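Local coordinates for protein mevalonate 3-kinase (Thermoplasma acidophilum, PDB 4RKS) that phosphorylates (R)-mevalonate with ATP to give mevalonate 3-phosphate in an alternative mevalonate pathway of isoprenoid synthesis found in extreme acidophiles, at residues Pro49-Ala54 against Asp218-Arg223; Gln212-Ser217 against Glu255-Ile260. All blocks are in the same frame, centred on the assembly; numbering follows the deposited sequence.

Contact 1: residues Pro49-Ala54 against Asp218-Arg223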
ATOM      1  N   PRO A  49      -2.012  -4.449  12.369  1.00 27.53           N
ATOM      2  CA  PRO A  49      -2.711  -3.153  12.430  1.00 28.44           C
ATOM      3  C   PRO A  49      -3.600  -3.029  13.676  1.00 26.62           C
ATOM      4  O   PRO A  49      -4.349  -3.959  13.966  1.00 21.35           O
ATOM      5  CB  PRO A  49      -3.576  -3.158  11.165  1.00 29.42           C
ATOM      6  CG  PRO A  49      -2.887  -4.094  10.238  1.00 32.23           C
ATOM      7  CD  PRO A  49      -2.293  -5.166  11.110  1.00 27.27           C
ATOM      8  N   LEU A  50      -3.527  -1.908  14.387  1.00 27.62           N
ATOM      9  CA  LEU A  50      -4.345  -1.742  15.591  1.00 30.55           C
ATOM     10  C   LEU A  50      -5.830  -1.619  15.279  1.00 31.68           C
ATOM     11  O   LEU A  50      -6.673  -1.876  16.135  1.00 31.53           O
ATOM     12  CB  LEU A  50      -3.889  -0.521  16.385  1.00 29.83           C
ATOM     13  CG  LEU A  50      -2.722  -0.768  17.334  1.00 31.52           C
ATOM     14  CD1 LEU A  50      -2.368   0.500  18.085  1.00 31.27           C
ATOM     15  CD2 LEU A  50      -3.043  -1.902  18.304  1.00 34.70           C
ATOM     16  N   HIS A  51      -6.158  -1.222  14.052  1.00 26.75           N
ATOM     17  CA  HIS A  51      -7.556  -1.017  13.710  1.00 23.64           C
ATOM     18  C   HIS A  51      -7.825  -1.273  12.231  1.00 25.89           C
ATOM     19  O   HIS A  51      -6.894  -1.495  11.451  1.00 22.28           O
ATOM     20  CB  HIS A  51      -7.992   0.403  14.096  1.00 24.27           C
ATOM     21  CG  HIS A  51      -7.378   1.490  13.261  1.00 25.46           C
ATOM     22  ND1 HIS A  51      -7.811   1.786  11.984  1.00 24.09           N
ATOM     23  CD2 HIS A  51      -6.390   2.379  13.536  1.00 24.73           C
ATOM     24  CE1 HIS A  51      -7.111   2.801  11.504  1.00 24.72           C
ATOM     25  NE2 HIS A  51      -6.238   3.177  12.423  1.00 26.26           N
ATOM     26  N   THR A  52      -9.099  -1.247  11.854  1.00 20.17           N
ATOM     27  CA  THR A  52      -9.510  -1.544  10.474  1.00 28.63           C
ATOM     28  C   THR A  52      -9.091  -0.442   9.487  1.00 26.64           C
ATOM     29  O   THR A  52      -9.188   0.738   9.800  1.00 27.23           O
ATOM     30  CB  THR A  52     -11.035  -1.750  10.401  1.00 27.02           C
ATOM     31  OG1 THR A  52     -11.388  -2.911  11.164  1.00 27.18           O
ATOM     32  CG2 THR A  52     -11.518  -1.922   8.961  1.00 19.62           C
ATOM     33  N   SER A  53      -8.601  -0.834   8.314  1.00 28.00           N
ATOM     34  CA  SER A  53      -8.206   0.126   7.284  1.00 29.56           C
ATOM     35  C   SER A  53      -8.661  -0.369   5.920  1.00 28.12           C
ATOM     36  O   SER A  53      -9.159  -1.481   5.804  1.00 21.85           O
ATOM     37  CB  SER A  53      -6.691   0.351   7.294  1.00 25.99           C
ATOM     38  OG  SER A  53      -5.991  -0.879   7.185  1.00 27.68           O
ATOM     39  N   ALA A  54      -8.498   0.467   4.897  1.00 18.85           N
ATOM     40  CA  ALA A  54      -8.830   0.090   3.526  1.00 24.33           C
ATOM     41  C   ALA A  54      -7.833   0.711   2.538  1.00 23.01           C
ATOM     42  O   ALA A  54      -7.191   1.718   2.832  1.00 20.31           O
ATOM     43  CB  ALA A  54     -10.277   0.517   3.177  1.00 21.31           C
ATOM     44  N   ASP A 218      -5.562  11.564  22.398  1.00 38.57           N
ATOM     45  CA  ASP A 218      -6.784  11.314  23.157  1.00 46.67           C
ATOM     46  C   ASP A 218      -7.964  10.962  22.252  1.00 37.53           C
ATOM     47  O   ASP A 218      -8.938  10.354  22.688  1.00 36.16           O
ATOM     48  CB  ASP A 218      -7.131  12.542  23.998  1.00 63.33           C
ATOM     49  CG  ASP A 218      -5.898  13.203  24.588  1.00 75.54           C
ATOM     50  OD1 ASP A 218      -4.972  12.469  24.993  1.00 81.46           O
ATOM     51  OD2 ASP A 218      -5.847  14.450  24.634  1.00 74.59           O
ATOM     52  N   LEU A 219      -7.882  11.366  20.992  1.00 36.28           N
ATOM     53  CA  LEU A 219      -8.914  11.025  20.023  1.00 38.03           C
ATOM     54  C   LEU A 219      -8.676   9.652  19.393  1.00 37.18           C
ATOM     55  O   LEU A 219      -9.495   9.187  18.599  1.00 43.15           O
ATOM     56  CB  LEU A 219      -8.977  12.088  18.929  1.00 36.67           C
ATOM     57  CG  LEU A 219      -9.131  13.515  19.424  1.00 41.23           C
ATOM     58  CD1 LEU A 219      -8.669  14.478  18.348  1.00 40.15           C
ATOM     59  CD2 LEU A 219     -10.576  13.764  19.792  1.00 45.16           C
ATOM     60  N   TYR A 220      -7.568   8.996  19.741  1.00 29.87           N
ATOM     61  CA  TYR A 220      -7.227   7.741  19.072  1.00 30.26           C
ATOM     62  C   TYR A 220      -8.276   6.642  19.254  1.00 30.52           C
ATOM     63  O   TYR A 220      -8.600   5.957  18.278  1.00 32.13           O
ATOM     64  CB  TYR A 220      -5.859   7.213  19.512  1.00 29.51           C
ATOM     65  CG  TYR A 220      -5.414   6.018  18.692  1.00 28.62           C
ATOM     66  CD1 TYR A 220      -5.271   6.121  17.313  1.00 30.06           C
ATOM     67  CD2 TYR A 220      -5.140   4.799  19.291  1.00 27.18           C
ATOM     68  CE1 TYR A 220      -4.872   5.034  16.550  1.00 34.41           C
ATOM     69  CE2 TYR A 220      -4.727   3.718  18.544  1.00 32.71           C
ATOM     70  CZ  TYR A 220      -4.606   3.836  17.170  1.00 31.53           C
ATOM     71  OH  TYR A 220      -4.203   2.756  16.427  1.00 22.60           O
ATOM     72  N   PRO A 221      -8.798   6.449  20.484  1.00 34.01           N
ATOM     73  CA  PRO A 221      -9.843   5.425  20.593  1.00 35.92           C
ATOM     74  C   PRO A 221     -11.041   5.628  19.668  1.00 29.17           C
ATOM     75  O   PRO A 221     -11.529   4.645  19.116  1.00 38.28           O
ATOM     76  CB  PRO A 221     -10.290   5.522  22.059  1.00 38.12           C
ATOM     77  CG  PRO A 221      -9.260   6.349  22.764  1.00 39.16           C
ATOM     78  CD  PRO A 221      -8.202   6.748  21.801  1.00 38.97           C
ATOM     79  N   ALA A 222     -11.510   6.862  19.511  1.00 31.57           N
ATOM     80  CA  ALA A 222     -12.640   7.138  18.623  1.00 33.17           C
ATOM     81  C   ALA A 222     -12.251   6.977  17.156  1.00 32.54           C
ATOM     82  O   ALA A 222     -13.075   6.596  16.327  1.00 32.24           O
ATOM     83  CB  ALA A 222     -13.178   8.536  18.861  1.00 32.31           C
ATOM     84  N   ARG A 223     -11.000   7.293  16.838  1.00 32.64           N
ATOM     85  CA  ARG A 223     -10.494   7.160  15.470  1.00 30.62           C
ATOM     86  C   ARG A 223     -10.581   5.709  15.020  1.00 25.97           C
ATOM     87  O   ARG A 223     -11.004   5.426  13.903  1.00 28.10           O
ATOM     88  CB  ARG A 223      -9.053   7.673  15.375  1.00 32.86           C
ATOM     89  CG  ARG A 223      -8.312   7.319  14.083  1.00 35.94           C
ATOM     90  CD  ARG A 223      -8.994   7.882  12.842  1.00 33.35           C
ATOM     91  NE  ARG A 223      -8.434   7.302  11.625  1.00 28.51           N
ATOM     92  CZ  ARG A 223      -9.049   7.279  10.444  1.00 32.87           C
ATOM     93  NH1 ARG A 223     -10.256   7.811  10.310  1.00 30.27           N
ATOM     94  NH2 ARG A 223      -8.460   6.711   9.392  1.00 26.91           N
TER
HETATM   95  O   HOH W   1      -6.097   6.088  11.652  1.00 27.28           O
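The phenol end of Tyr220 pushes into the angle between Leu50 and His51. The side chains of Leu50 and Tyr220 meet at roughly a right angle: CB and CD1 of Leu50 each lie 3.3 Å from Tyr220 OH, and CD1 sits beside the ring edge, 4.0 Å from CE2 of Tyr220. His51 offers an edge instead, with its CD2 3.6 Å from Tyr220 OH and the oxygen near the imidazole plane. Because Tyr220 holds CG opposite its backbone N (chi1 -172°), the phenol reaches across to the 49-54 loop. Tyrosine suits the place because its ring packs on leucine while its hydroxyl hydrogen-bonds to Gly39 O. The contact joins the N-terminal, diphosphomevalonate decarboxylase-like part of this GHMP kinase to the start of helix 220-238 in the C-terminal part, near the substrate: between nearest atoms, the side chain of His51 is about 4 Å from that of Leu38 and about 7 Å from bound (R)-mevalonate. Both imidazole nitrogens are employed. ND1 donates to Thr52 O, standing above the carbonyl plane, whereas NE2 takes Gly39 N and also meets a water at 3.0 Å. That water accepts from Arg223 NE at 2.6 Å, lying in the guanidinium plane. With an alanine in place of His51, the water bound to Arg223 would probably lose its imidazole partner and Gly39 N its acceptor, leaving a gap beside the Tyr220 hydroxyl. Arg223 is further fixed by a salt bridge from NH1 to Asp253 and a hydrogen bond from NH2 to Leu37 O.

Contact 2: residues Gln212-Ser217 against Glu255-Ile260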
ATOM      1  N   GLN A 212       3.962   5.429  15.777  1.00 26.03           N
ATOM      2  CA  GLN A 212       4.368   5.671  17.163  1.00 30.46           C
ATOM      3  C   GLN A 212       3.606   6.848  17.793  1.00 28.22           C
ATOM      4  O   GLN A 212       3.184   6.779  18.943  1.00 32.07           O
ATOM      5  CB  GLN A 212       5.882   5.918  17.235  1.00 35.61           C
ATOM      6  CG  GLN A 212       6.433   6.047  18.654  1.00 53.20           C
ATOM      7  CD  GLN A 212       7.953   6.171  18.701  1.00 61.82           C
ATOM      8  OE1 GLN A 212       8.605   6.430  17.684  1.00 67.84           O
ATOM      9  NE2 GLN A 212       8.523   5.984  19.889  1.00 58.17           N
ATOM     10  N   ASN A 213       3.395   7.924  17.048  1.00 32.66           N
ATOM     11  CA  ASN A 213       2.778   9.103  17.671  1.00 34.77           C
ATOM     12  C   ASN A 213       1.247   9.120  17.665  1.00 36.56           C
ATOM     13  O   ASN A 213       0.635   9.611  18.612  1.00 40.46           O
ATOM     14  CB  ASN A 213       3.302  10.372  17.012  1.00 34.75           C
ATOM     15  CG  ASN A 213       4.713  10.692  17.436  1.00 37.15           C
ATOM     16  OD1 ASN A 213       4.941  11.545  18.294  1.00 45.01           O
ATOM     17  ND2 ASN A 213       5.668   9.990  16.860  1.00 41.27           N
ATOM     18  N   ILE A 214       0.621   8.575  16.619  1.00 32.56           N
ATOM     19  CA  ILE A 214      -0.830   8.662  16.511  1.00 29.97           C
ATOM     20  C   ILE A 214      -1.541   8.036  17.712  1.00 32.43           C
ATOM     21  O   ILE A 214      -2.584   8.518  18.141  1.00 37.55           O
ATOM     22  CB  ILE A 214      -1.370   8.007  15.217  1.00 33.28           C
ATOM     23  CG1 ILE A 214      -2.741   8.599  14.892  1.00 35.57           C
ATOM     24  CG2 ILE A 214      -1.437   6.451  15.340  1.00 23.72           C
ATOM     25  CD1 ILE A 214      -3.483   7.885  13.798  1.00 38.54           C
ATOM     26  N   VAL A 215      -0.962   6.986  18.280  1.00 25.20           N
ATOM     27  CA  VAL A 215      -1.599   6.295  19.397  1.00 30.91           C
ATOM     28  C   VAL A 215      -1.529   7.139  20.683  1.00 29.37           C
ATOM     29  O   VAL A 215      -2.215   6.861  21.667  1.00 28.32           O
ATOM     30  CB  VAL A 215      -0.954   4.899  19.624  1.00 43.87           C
ATOM     31  CG1 VAL A 215      -1.765   4.079  20.615  1.00 50.99           C
ATOM     32  CG2 VAL A 215      -0.859   4.140  18.293  1.00 35.65           C
ATOM     33  N   ARG A 216      -0.722   8.190  20.675  1.00 34.77           N
ATOM     34  CA  ARG A 216      -0.649   9.045  21.862  1.00 37.98           C
ATOM     35  C   ARG A 216      -1.859   9.981  22.001  1.00 45.69           C
ATOM     36  O   ARG A 216      -2.121  10.513  23.088  1.00 47.38           O
ATOM     37  CB  ARG A 216       0.645   9.856  21.844  1.00 36.04           C
ATOM     38  CG  ARG A 216       1.882   9.005  22.051  1.00 36.77           C
ATOM     39  CD  ARG A 216       3.149   9.767  21.743  1.00 36.67           C
ATOM     40  NE  ARG A 216       4.312   8.926  21.989  1.00 35.54           N
ATOM     41  CZ  ARG A 216       5.540   9.216  21.589  1.00 43.38           C
ATOM     42  NH1 ARG A 216       5.774  10.331  20.913  1.00 46.13           N
ATOM     43  NH2 ARG A 216       6.532   8.387  21.867  1.00 46.45           N
ATOM     44  N   SER A 217      -2.592  10.171  20.905  1.00 41.89           N
ATOM     45  CA  SER A 217      -3.731  11.096  20.873  1.00 40.43           C
ATOM     46  C   SER A 217      -4.949  10.624  21.681  1.00 34.98           C
ATOM     47  O   SER A 217      -5.327   9.455  21.645  1.00 35.37           O
ATOM     48  CB  SER A 217      -4.154  11.350  19.422  1.00 42.98           C
ATOM     49  OG  SER A 217      -5.305  12.172  19.365  1.00 38.68           O
ATOM     50  N   GLU A 255      -8.876  13.870   6.008  1.00 25.87           N
ATOM     51  CA  GLU A 255      -8.902  15.102   6.795  1.00 25.29           C
ATOM     52  C   GLU A 255      -8.956  14.833   8.313  1.00 31.26           C
ATOM     53  O   GLU A 255      -8.269  15.494   9.092  1.00 34.85           O
ATOM     54  CB  GLU A 255     -10.076  15.980   6.328  1.00 25.83           C
ATOM     55  CG  GLU A 255      -9.875  16.442   4.865  1.00 41.26           C
ATOM     56  CD  GLU A 255     -11.074  17.160   4.237  1.00 47.74           C
ATOM     57  OE1 GLU A 255     -12.229  16.917   4.648  1.00 46.89           O
ATOM     58  OE2 GLU A 255     -10.850  17.962   3.303  1.00 52.21           O
ATOM     59  N   GLU A 256      -9.765  13.868   8.729  1.00 28.76           N
ATOM     60  CA  GLU A 256      -9.796  13.436  10.133  1.00 28.35           C
ATOM     61  C   GLU A 256      -8.437  12.901  10.604  1.00 30.92           C
ATOM     62  O   GLU A 256      -7.938  13.259  11.670  1.00 30.43           O
ATOM     63  CB  GLU A 256     -10.863  12.362  10.321  1.00 28.08           C
ATOM     64  CG  GLU A 256     -10.834  11.682  11.683  1.00 47.15           C
ATOM     65  CD  GLU A 256     -11.872  10.583  11.800  1.00 60.03           C
ATOM     66  OE1 GLU A 256     -12.829  10.575  10.996  1.00 69.68           O
ATOM     67  OE2 GLU A 256     -11.734   9.726  12.692  1.00 62.96           O
ATOM     68  N   TYR A 257      -7.852  12.024   9.795  1.00 29.78           N
ATOM     69  CA  TYR A 257      -6.568  11.405  10.101  1.00 30.37           C
ATOM     70  C   TYR A 257      -5.473  12.442  10.285  1.00 31.28           C
ATOM     71  O   TYR A 257      -4.713  12.397  11.255  1.00 30.70           O
ATOM     72  CB  TYR A 257      -6.219  10.437   8.975  1.00 30.22           C
ATOM     73  CG  TYR A 257      -4.961   9.617   9.092  1.00 26.60           C
ATOM     74  CD1 TYR A 257      -4.894   8.508   9.940  1.00 23.78           C
ATOM     75  CD2 TYR A 257      -3.873   9.889   8.285  1.00 26.74           C
ATOM     76  CE1 TYR A 257      -3.763   7.725   9.998  1.00 23.12           C
ATOM     77  CE2 TYR A 257      -2.736   9.113   8.335  1.00 31.30           C
ATOM     78  CZ  TYR A 257      -2.683   8.036   9.189  1.00 32.29           C
ATOM     79  OH  TYR A 257      -1.542   7.277   9.210  1.00 28.38           O
ATOM     80  N   HIS A 258      -5.391  13.402   9.375  1.00 24.84           N
ATOM     81  CA  HIS A 258      -4.294  14.355   9.475  1.00 33.40           C
ATOM     82  C   HIS A 258      -4.559  15.467  10.491  1.00 32.67           C
ATOM     83  O   HIS A 258      -3.624  16.123  10.950  1.00 33.53           O
ATOM     84  CB  HIS A 258      -3.966  14.894   8.091  1.00 29.81           C
ATOM     85  CG  HIS A 258      -3.261  13.884   7.240  1.00 27.28           C
ATOM     86  ND1 HIS A 258      -1.971  13.480   7.497  1.00 30.53           N
ATOM     87  CD2 HIS A 258      -3.680  13.154   6.178  1.00 26.46           C
ATOM     88  CE1 HIS A 258      -1.613  12.566   6.613  1.00 30.57           C
ATOM     89  NE2 HIS A 258      -2.630  12.350   5.800  1.00 26.72           N
ATOM     90  N   SER A 259      -5.814  15.639  10.888  1.00 32.08           N
ATOM     91  CA  SER A 259      -6.112  16.504  12.034  1.00 34.17           C
ATOM     92  C   SER A 259      -5.639  15.844  13.339  1.00 35.56           C
ATOM     93  O   SER A 259      -5.122  16.512  14.236  1.00 33.02           O
ATOM     94  CB  SER A 259      -7.606  16.823  12.100  1.00 30.98           C
ATOM     95  OG  SER A 259      -7.901  17.650  13.209  1.00 33.00           O
ATOM     96  N   ILE A 260      -5.793  14.526  13.440  1.00 34.86           N
ATOM     97  CA  ILE A 260      -5.312  13.817  14.629  1.00 34.23           C
ATOM     98  C   ILE A 260      -3.777  13.840  14.711  1.00 31.15           C
ATOM     99  O   ILE A 260      -3.218  14.137  15.762  1.00 36.78           O
ATOM    100  CB  ILE A 260      -5.822  12.364  14.669  1.00 32.99           C
ATOM    101  CG1 ILE A 260      -7.342  12.362  14.807  1.00 33.46           C
ATOM    102  CG2 ILE A 260      -5.181  11.599  15.822  1.00 28.35           C
ATOM    103  CD1 ILE A 260      -7.969  11.002  14.740  1.00 34.07           C
TER
HETATM  104  O   HOH W   2      -4.474  14.254  18.174  1.00 35.22           O
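Ser217 OG is gripped from two directions while it rests on Ile260: it takes the backbone N of Leu219, capping the turn that leads into helix 220-238, and it meets a water at 2.5 Å. The same water donates to Ile260 O at 2.7 Å, bridging the two segments where no direct hydrogen bond joins them. This carbonyl belongs to the last turn of helix 243-262, where its usual helical partner would lie beyond the helix end, so a water suits it. A serine fits because its small hydroxyl can serve both the cap and the water, with Ser217 OG 3.6 Å from Ile260 CG2.

Ile260 is anti at that branch: CG2 lies opposite its backbone N, which directs the methyl at the 212-217 segment, where it touches both Ser217 and Ile214 CG1, the latter at 4.0 Å. The two isoleucines cross at a slant and meet through carbon atoms alone, at CG1 and CG2. Ile214 is extended at both torsions (chi1 -158°, chi2 -170°), which carries CD1 to 3.8 Å from CE1 of Tyr257. There the side chains cross nearly at right angles, and the methyl comes at the ring obliquely. Tyr257 lines the mevalonate pocket, its side chain about 4 Å from the ligand; its hydroxyl makes a weak hydrogen bond to Leu38 O. Within the same helix, Tyr257 CD2 stands 3.7 Å above the centre of the His258 ring, whose NE2 bonds to Val293 O.

A type I turn from Ile214 to Ser217 starts the chain on its way from helix 207-214 to helix 220-238. Tyr220 of helix 220-238 packs on Ile214 and Arg223 on Ile260, placing helix 243-262 against both of the helices that precede it.

In the fold
The centres of the two contacts lie about 9 Å apart, on the same side of the chain's centre. Their segments alternate in sequence: 49-54, 212-217, 218-223, then 255-260, with 212-217 running directly into 218-223. Helices 207-214, 220-238 and 243-262 follow one another, and contact 2 joins the first to the third, while contact 1 ties the start of the middle one to the loop before strand 53-59. The two touch directly: Arg223 CB lies 3.6 Å from Ile260 CD1, and Tyr220 packs on Val215. A long, weak ion pair links Arg223 to Glu256. Contact 1 joins the two family regions, whereas contact 2 lies within the C-terminal one, and both lie close to the mevalonate site.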